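Local coordinates for periplasmic binding protein (Veillonella parvula, PDB 4LJS) that probably captures a ligand, perhaps a metal chelate, outside the cell membrane and delivers it to a membrane transporter for uptake, at residues 104-118 with 129-143. Numbering follows the deposited sequence.
Sequences LMMKPDLLVGWKSTF and WQARLANVYIAESSL. With GOL (glycerol), chain B.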
loop_
_atom_site.group_PDB
_atom_site.type_symbol
_atom_site.label_atom_id
_atom_site.label_comp_id
_atom_site.label_asym_id
_atom_site.label_seq_id
_atom_site.Cartn_x
_atom_site.Cartn_y
_atom_site.Cartn_z
ATOM N N LEU A 104 -20.635 9.319 11.975
ATOM C CA LEU A 104 -21.909 8.909 12.556
ATOM C C LEU A 104 -23.081 9.265 11.627
ATOM O O LEU A 104 -23.966 8.445 11.398
ATOM C CB LEU A 104 -22.110 9.532 13.947
ATOM C CG LEU A 104 -21.337 8.860 15.099
ATOM C CD1 LEU A 104 -21.356 9.712 16.369
ATOM C CD2 LEU A 104 -21.881 7.466 15.383
HETATM N N MSE A 105 -23.061 10.485 11.095
HETATM C CA MSE A 105 -24.109 10.971 10.197
HETATM C C MSE A 105 -24.235 10.109 8.941
HETATM O O MSE A 105 -25.328 9.941 8.401
HETATM C CB MSE A 105 -23.850 12.438 9.813
HETATM C CG MSE A 105 -24.729 12.987 8.683
HETATM SE SE MSE A 105 -24.014 12.712 6.872
HETATM C CE MSE A 105 -22.344 13.716 7.056
HETATM N N MSE A 106 -23.108 9.565 8.490
HETATM C CA MSE A 106 -23.063 8.759 7.277
HETATM C C MSE A 106 -23.660 7.373 7.475
HETATM O O MSE A 106 -24.035 6.718 6.502
HETATM C CB MSE A 106 -21.614 8.598 6.819
HETATM C CG MSE A 106 -20.986 9.862 6.312
HETATM SE SE MSE A 106 -19.096 9.595 5.949
HETATM C CE MSE A 106 -18.607 11.485 5.848
ATOM N N LYS A 107 -23.698 6.924 8.729
ATOM C CA LYS A 107 -24.230 5.608 9.089
ATOM C C LYS A 107 -23.594 4.477 8.288
ATOM O O LYS A 107 -24.268 3.811 7.497
ATOM C CB LYS A 107 -25.761 5.577 8.938
ATOM C CG LYS A 107 -26.479 6.490 9.910
ATOM C CD LYS A 107 -27.991 6.332 9.839
ATOM C CE LYS A 107 -28.434 4.956 10.309
ATOM N NZ LYS A 107 -29.887 4.959 10.647
ATOM N N PRO A 108 -22.290 4.258 8.482
ATOM C CA PRO A 108 -21.644 3.175 7.742
ATOM C C PRO A 108 -22.072 1.821 8.301
ATOM O O PRO A 108 -22.503 1.739 9.455
ATOM C CB PRO A 108 -20.165 3.399 8.044
ATOM C CG PRO A 108 -20.173 3.984 9.434
ATOM C CD PRO A 108 -21.374 4.894 9.450
ATOM N N ASP A 109 -21.963 0.774 7.493
ATOM C CA ASP A 109 -22.133 -0.570 8.013
ATOM C C ASP A 109 -20.789 -1.313 7.996
ATOM O O ASP A 109 -20.654 -2.391 8.561
ATOM C CB ASP A 109 -23.272 -1.339 7.296
ATOM C CG ASP A 109 -23.060 -1.478 5.794
ATOM O OD1 ASP A 109 -21.993 -1.075 5.280
ATOM O OD2 ASP A 109 -23.974 -2.012 5.125
ATOM N N LEU A 110 -19.795 -0.710 7.355
ATOM C CA LEU A 110 -18.419 -1.189 7.437
ATOM C C LEU A 110 -17.471 -0.004 7.408
ATOM O O LEU A 110 -17.613 0.899 6.573
ATOM C CB LEU A 110 -18.089 -2.158 6.292
ATOM C CG LEU A 110 -16.605 -2.529 6.117
ATOM C CD1 LEU A 110 -16.031 -3.306 7.313
ATOM C CD2 LEU A 110 -16.366 -3.296 4.821
ATOM N N LEU A 111 -16.520 0.005 8.336
ATOM C CA LEU A 111 -15.437 0.985 8.301
ATOM C C LEU A 111 -14.122 0.246 8.090
ATOM O O LEU A 111 -13.826 -0.725 8.793
ATOM C CB LEU A 111 -15.385 1.834 9.580
ATOM C CG LEU A 111 -16.672 2.586 9.952
ATOM C CD1 LEU A 111 -17.551 1.722 10.833
ATOM C CD2 LEU A 111 -16.368 3.920 10.625
ATOM N N VAL A 112 -13.351 0.692 7.104
ATOM C CA VAL A 112 -12.068 0.071 6.798
ATOM C C VAL A 112 -10.956 1.095 6.989
ATOM O O VAL A 112 -10.989 2.186 6.415
ATOM C CB VAL A 112 -12.036 -0.459 5.356
ATOM C CG1 VAL A 112 -10.700 -1.152 5.071
ATOM C CG2 VAL A 112 -13.215 -1.400 5.098
ATOM N N GLY A 113 -9.974 0.759 7.811
ATOM C CA GLY A 113 -8.890 1.693 8.047
ATOM C C GLY A 113 -7.650 1.081 8.658
ATOM O O GLY A 113 -7.353 -0.101 8.467
ATOM N N TRP A 114 -6.928 1.911 9.399
ATOM C CA TRP A 114 -5.689 1.518 10.036
ATOM C C TRP A 114 -5.881 1.407 11.544
ATOM O O TRP A 114 -6.932 1.785 12.079
ATOM C CB TRP A 114 -4.591 2.539 9.718
ATOM C CG TRP A 114 -4.189 2.562 8.279
ATOM C CD1 TRP A 114 -4.792 1.897 7.251
ATOM C CD2 TRP A 114 -3.085 3.283 7.699
ATOM N NE1 TRP A 114 -4.138 2.158 6.072
ATOM C CE2 TRP A 114 -3.087 3.002 6.318
ATOM C CE3 TRP A 114 -2.093 4.125 8.218
ATOM C CZ2 TRP A 114 -2.139 3.543 5.442
ATOM C CZ3 TRP A 114 -1.157 4.664 7.349
ATOM C CH2 TRP A 114 -1.187 4.369 5.974
ATOM N N LYS A 115 -4.863 0.886 12.224
ATOM C CA LYS A 115 -4.884 0.757 13.681
ATOM C C LYS A 115 -5.258 2.075 14.366
ATOM O O LYS A 115 -6.087 2.095 15.276
ATOM C CB LYS A 115 -3.523 0.262 14.189
ATOM C CG LYS A 115 -3.277 0.424 15.697
ATOM C CD LYS A 115 -1.848 0.008 16.045
ATOM C CE LYS A 115 -1.097 1.098 16.796
ATOM N NZ LYS A 115 0.385 0.880 16.757
ATOM N N SER A 116 -4.661 3.172 13.909
ATOM C CA SER A 116 -4.893 4.487 14.509
ATOM C C SER A 116 -6.273 5.071 14.201
ATOM O O SER A 116 -6.702 6.021 14.848
ATOM C CB SER A 116 -3.820 5.476 14.047
ATOM O OG SER A 116 -3.952 5.722 12.652
ATOM N N THR A 117 -6.962 4.520 13.210
ATOM C CA THR A 117 -8.264 5.058 12.821
ATOM C C THR A 117 -9.337 4.806 13.883
ATOM O O THR A 117 -10.267 5.599 14.044
ATOM C CB THR A 117 -8.760 4.448 11.491
ATOM O OG1 THR A 117 -7.719 4.497 10.510
ATOM C CG2 THR A 117 -9.979 5.197 10.969
ATOM N N PHE A 118 -9.203 3.704 14.613
ATOM C CA PHE A 118 -10.304 3.212 15.435
ATOM C C PHE A 118 -10.044 3.265 16.937
ATOM O O PHE A 118 -10.082 2.256 17.636
ATOM C CB PHE A 118 -10.697 1.813 14.966
ATOM C CG PHE A 118 -11.064 1.768 13.509
ATOM C CD1 PHE A 118 -12.240 2.367 13.062
ATOM C CD2 PHE A 118 -10.224 1.169 12.583
ATOM C CE1 PHE A 118 -12.577 2.348 11.720
ATOM C CE2 PHE A 118 -10.557 1.148 11.234
ATOM C CZ PHE A 118 -11.740 1.733 10.804
ATOM N N TRP A 129 -18.710 0.393 17.207
ATOM C CA TRP A 129 -19.443 0.237 15.958
ATOM C C TRP A 129 -20.297 -1.022 15.922
ATOM O O TRP A 129 -21.352 -1.043 15.287
ATOM C CB TRP A 129 -18.478 0.274 14.769
ATOM C CG TRP A 129 -17.959 1.653 14.543
ATOM C CD1 TRP A 129 -16.692 2.104 14.775
ATOM C CD2 TRP A 129 -18.713 2.782 14.079
ATOM N NE1 TRP A 129 -16.606 3.445 14.475
ATOM C CE2 TRP A 129 -17.832 3.885 14.042
ATOM C CE3 TRP A 129 -20.046 2.966 13.685
ATOM C CZ2 TRP A 129 -18.237 5.155 13.627
ATOM C CZ3 TRP A 129 -20.454 4.227 13.272
ATOM C CH2 TRP A 129 -19.547 5.309 13.243
ATOM N N GLN A 130 -19.846 -2.067 16.608
ATOM C CA GLN A 130 -20.605 -3.307 16.651
ATOM C C GLN A 130 -21.917 -3.100 17.405
ATOM O O GLN A 130 -22.907 -3.787 17.156
ATOM C CB GLN A 130 -19.770 -4.443 17.247
ATOM C CG GLN A 130 -18.766 -5.023 16.246
ATOM C CD GLN A 130 -17.687 -5.875 16.894
ATOM O OE1 GLN A 130 -17.621 -5.989 18.117
ATOM N NE2 GLN A 130 -16.833 -6.476 16.072
ATOM N N ALA A 131 -21.928 -2.128 18.308
ATOM C CA ALA A 131 -23.145 -1.803 19.034
ATOM C C ALA A 131 -24.089 -1.007 18.132
ATOM O O ALA A 131 -25.283 -0.899 18.406
ATOM C CB ALA A 131 -22.814 -1.018 20.289
ATOM N N ARG A 132 -23.539 -0.447 17.057
ATOM C CA ARG A 132 -24.332 0.290 16.082
ATOM C C ARG A 132 -24.609 -0.575 14.856
ATOM O O ARG A 132 -24.985 -0.066 13.804
ATOM C CB ARG A 132 -23.616 1.586 15.684
ATOM C CG ARG A 132 -23.234 2.452 16.881
ATOM C CD ARG A 132 -22.707 3.833 16.480
ATOM N NE ARG A 132 -23.697 4.674 15.792
ATOM C CZ ARG A 132 -24.735 5.266 16.382
ATOM N NH1 ARG A 132 -24.954 5.104 17.684
ATOM N NH2 ARG A 132 -25.573 6.019 15.668
ATOM N N LEU A 133 -24.425 -1.885 15.010
ATOM C CA LEU A 133 -24.604 -2.855 13.924
ATOM C C LEU A 133 -23.734 -2.599 12.687
ATOM O O LEU A 133 -24.166 -2.811 11.552
ATOM C CB LEU A 133 -26.077 -2.981 13.534
ATOM C CG LEU A 133 -26.927 -3.636 14.623
ATOM C CD1 LEU A 133 -28.336 -3.812 14.142
ATOM C CD2 LEU A 133 -26.324 -4.976 15.026
ATOM N N ALA A 134 -22.508 -2.148 12.918
ATOM C CA ALA A 134 -21.538 -1.992 11.847
ATOM C C ALA A 134 -20.312 -2.828 12.164
ATOM O O ALA A 134 -20.091 -3.226 13.312
ATOM C CB ALA A 134 -21.148 -0.536 11.678
ATOM N N ASN A 135 -19.520 -3.097 11.137
ATOM C CA ASN A 135 -18.268 -3.814 11.305
ATOM C C ASN A 135 -17.064 -2.923 11.058
ATOM O O ASN A 135 -17.172 -1.870 10.419
ATOM C CB ASN A 135 -18.236 -5.025 10.380
ATOM C CG ASN A 135 -19.109 -6.138 10.884
ATOM O OD1 ASN A 135 -18.963 -6.570 12.027
ATOM N ND2 ASN A 135 -20.047 -6.588 10.058
ATOM N N VAL A 136 -15.918 -3.349 11.578
ATOM C CA VAL A 136 -14.656 -2.635 11.384
ATOM C C VAL A 136 -13.604 -3.621 10.868
ATOM O O VAL A 136 -13.491 -4.736 11.374
ATOM C CB VAL A 136 -14.165 -2.003 12.703
ATOM C CG1 VAL A 136 -12.751 -1.427 12.553
ATOM C CG2 VAL A 136 -15.147 -0.931 13.178
ATOM N N TYR A 137 -12.872 -3.222 9.834
ATOM C CA TYR A 137 -11.743 -4.009 9.365
ATOM C C TYR A 137 -10.488 -3.149 9.368
ATOM O O TYR A 137 -10.489 -2.034 8.848
ATOM C CB TYR A 137 -11.988 -4.598 7.971
ATOM C CG TYR A 137 -10.830 -5.448 7.508
ATOM C CD1 TYR A 137 -10.646 -6.729 8.017
ATOM C CD2 TYR A 137 -9.904 -4.966 6.588
ATOM C CE1 TYR A 137 -9.581 -7.519 7.614
ATOM C CE2 TYR A 137 -8.823 -5.756 6.176
ATOM C CZ TYR A 137 -8.670 -7.029 6.696
ATOM O OH TYR A 137 -7.608 -7.823 6.305
ATOM N N ILE A 138 -9.425 -3.685 9.959
ATOM C CA ILE A 138 -8.181 -2.952 10.162
ATOM C C ILE A 138 -7.027 -3.600 9.383
ATOM O O ILE A 138 -6.835 -4.814 9.449
ATOM C CB ILE A 138 -7.856 -2.899 11.673
ATOM C CG1 ILE A 138 -8.911 -2.053 12.392
ATOM C CG2 ILE A 138 -6.452 -2.351 11.924
ATOM C CD1 ILE A 138 -8.853 -2.137 13.905
ATOM N N ALA A 139 -6.274 -2.796 8.633
ATOM C CA ALA A 139 -5.110 -3.312 7.904
ATOM C C ALA A 139 -4.051 -3.845 8.866
ATOM O O ALA A 139 -3.528 -3.102 9.699
ATOM C CB ALA A 139 -4.510 -2.235 7.030
ATOM N N GLU A 140 -3.724 -5.127 8.746
ATOM C CA GLU A 140 -2.697 -5.716 9.600
ATOM C C GLU A 140 -1.330 -5.030 9.451
ATOM O O GLU A 140 -0.573 -4.928 10.412
ATOM C CB GLU A 140 -2.564 -7.221 9.344
ATOM C CG GLU A 140 -1.598 -7.895 10.293
ATOM C CD GLU A 140 -1.313 -9.338 9.923
ATOM O OE1 GLU A 140 -1.821 -9.802 8.876
ATOM O OE2 GLU A 140 -0.574 -10.003 10.684
ATOM N N SER A 141 -1.017 -4.544 8.256
ATOM C CA SER A 141 0.280 -3.900 8.038
ATOM C C SER A 141 0.371 -2.495 8.639
ATOM O O SER A 141 1.421 -1.848 8.558
ATOM C CB SER A 141 0.609 -3.845 6.552
ATOM O OG SER A 141 -0.273 -2.969 5.879
ATOM N N SER A 142 -0.720 -2.022 9.242
ATOM C CA SER A 142 -0.707 -0.734 9.929
ATOM C C SER A 142 -0.491 -0.849 11.451
ATOM O O SER A 142 -0.543 0.156 12.162
ATOM C CB SER A 142 -2.007 0.021 9.654
ATOM O OG SER A 142 -3.088 -0.563 10.362
ATOM N N LEU A 143 -0.243 -2.059 11.948
ATOM C CA LEU A 143 -0.214 -2.293 13.399
ATOM C C LEU A 143 1.060 -1.810 14.090
ATOM O O LEU A 143 1.116 -1.739 15.319
ATOM C CB LEU A 143 -0.445 -3.775 13.726
ATOM C CG LEU A 143 -1.804 -4.359 13.334
ATOM C CD1 LEU A 143 -1.825 -5.862 13.591
ATOM C CD2 LEU A 143 -2.926 -3.663 14.079
HETATM C C1 GOL B . 0.583 4.621 11.853
HETATM O O1 GOL B . 1.143 4.533 13.144
HETATM C C2 GOL B . -0.924 4.811 11.987
HETATM O O2 GOL B . -1.339 5.957 11.273
HETATM C C3 GOL B . -1.664 3.574 11.479
HETATM O O3 GOL B . -2.055 2.711 12.523
HETATM O O HOH W 1 -23.954 5.501 13.168
#
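Ser-142 OG is gripped twice: it accepts from the backbone N of Lys-115, 3.0 Å away, and donates to Ala-139 O, in the carbonyl plane on a lone pair; a chi1 of 73°, setting OG between its own backbone N and carbonyl carbon, lets it reach both. This clasp lies past the C-terminal ends of strands 110-113 and 135-138, the parallel pair of a beta-alpha-beta crossover in which helix 126-130 is the connection. Five backbone bonds, from Asn-135 N to Asp-109 O through to Ala-139 N to Gly-113 O, zip the strands together, with 135-138 at the sheet's edge. On the Leu-111 and Val-136 face, Val-136 CG1 sits over the centre of the Phe-118 ring, 3.5 Å from its centroid, a CH-pi contact, while Ile-138 CG1 runs alongside the ring, nearest CD2. Farther back, Leu-111 CD1 lies over the five-membered ring of Trp-129 in a CH-pi contact, 15° off the normal, and Leu-111 CD2 meets Trp-129 CE2 and CZ2. Trp-129 NE1 is bound by Leu-123 O. With an alanine here, Leu-111, Pro-108 and Leu-104 would probably lose the flat partner they share, and Leu-123 O the indole N-H. Ser-142 CB lies over one face of Trp-114.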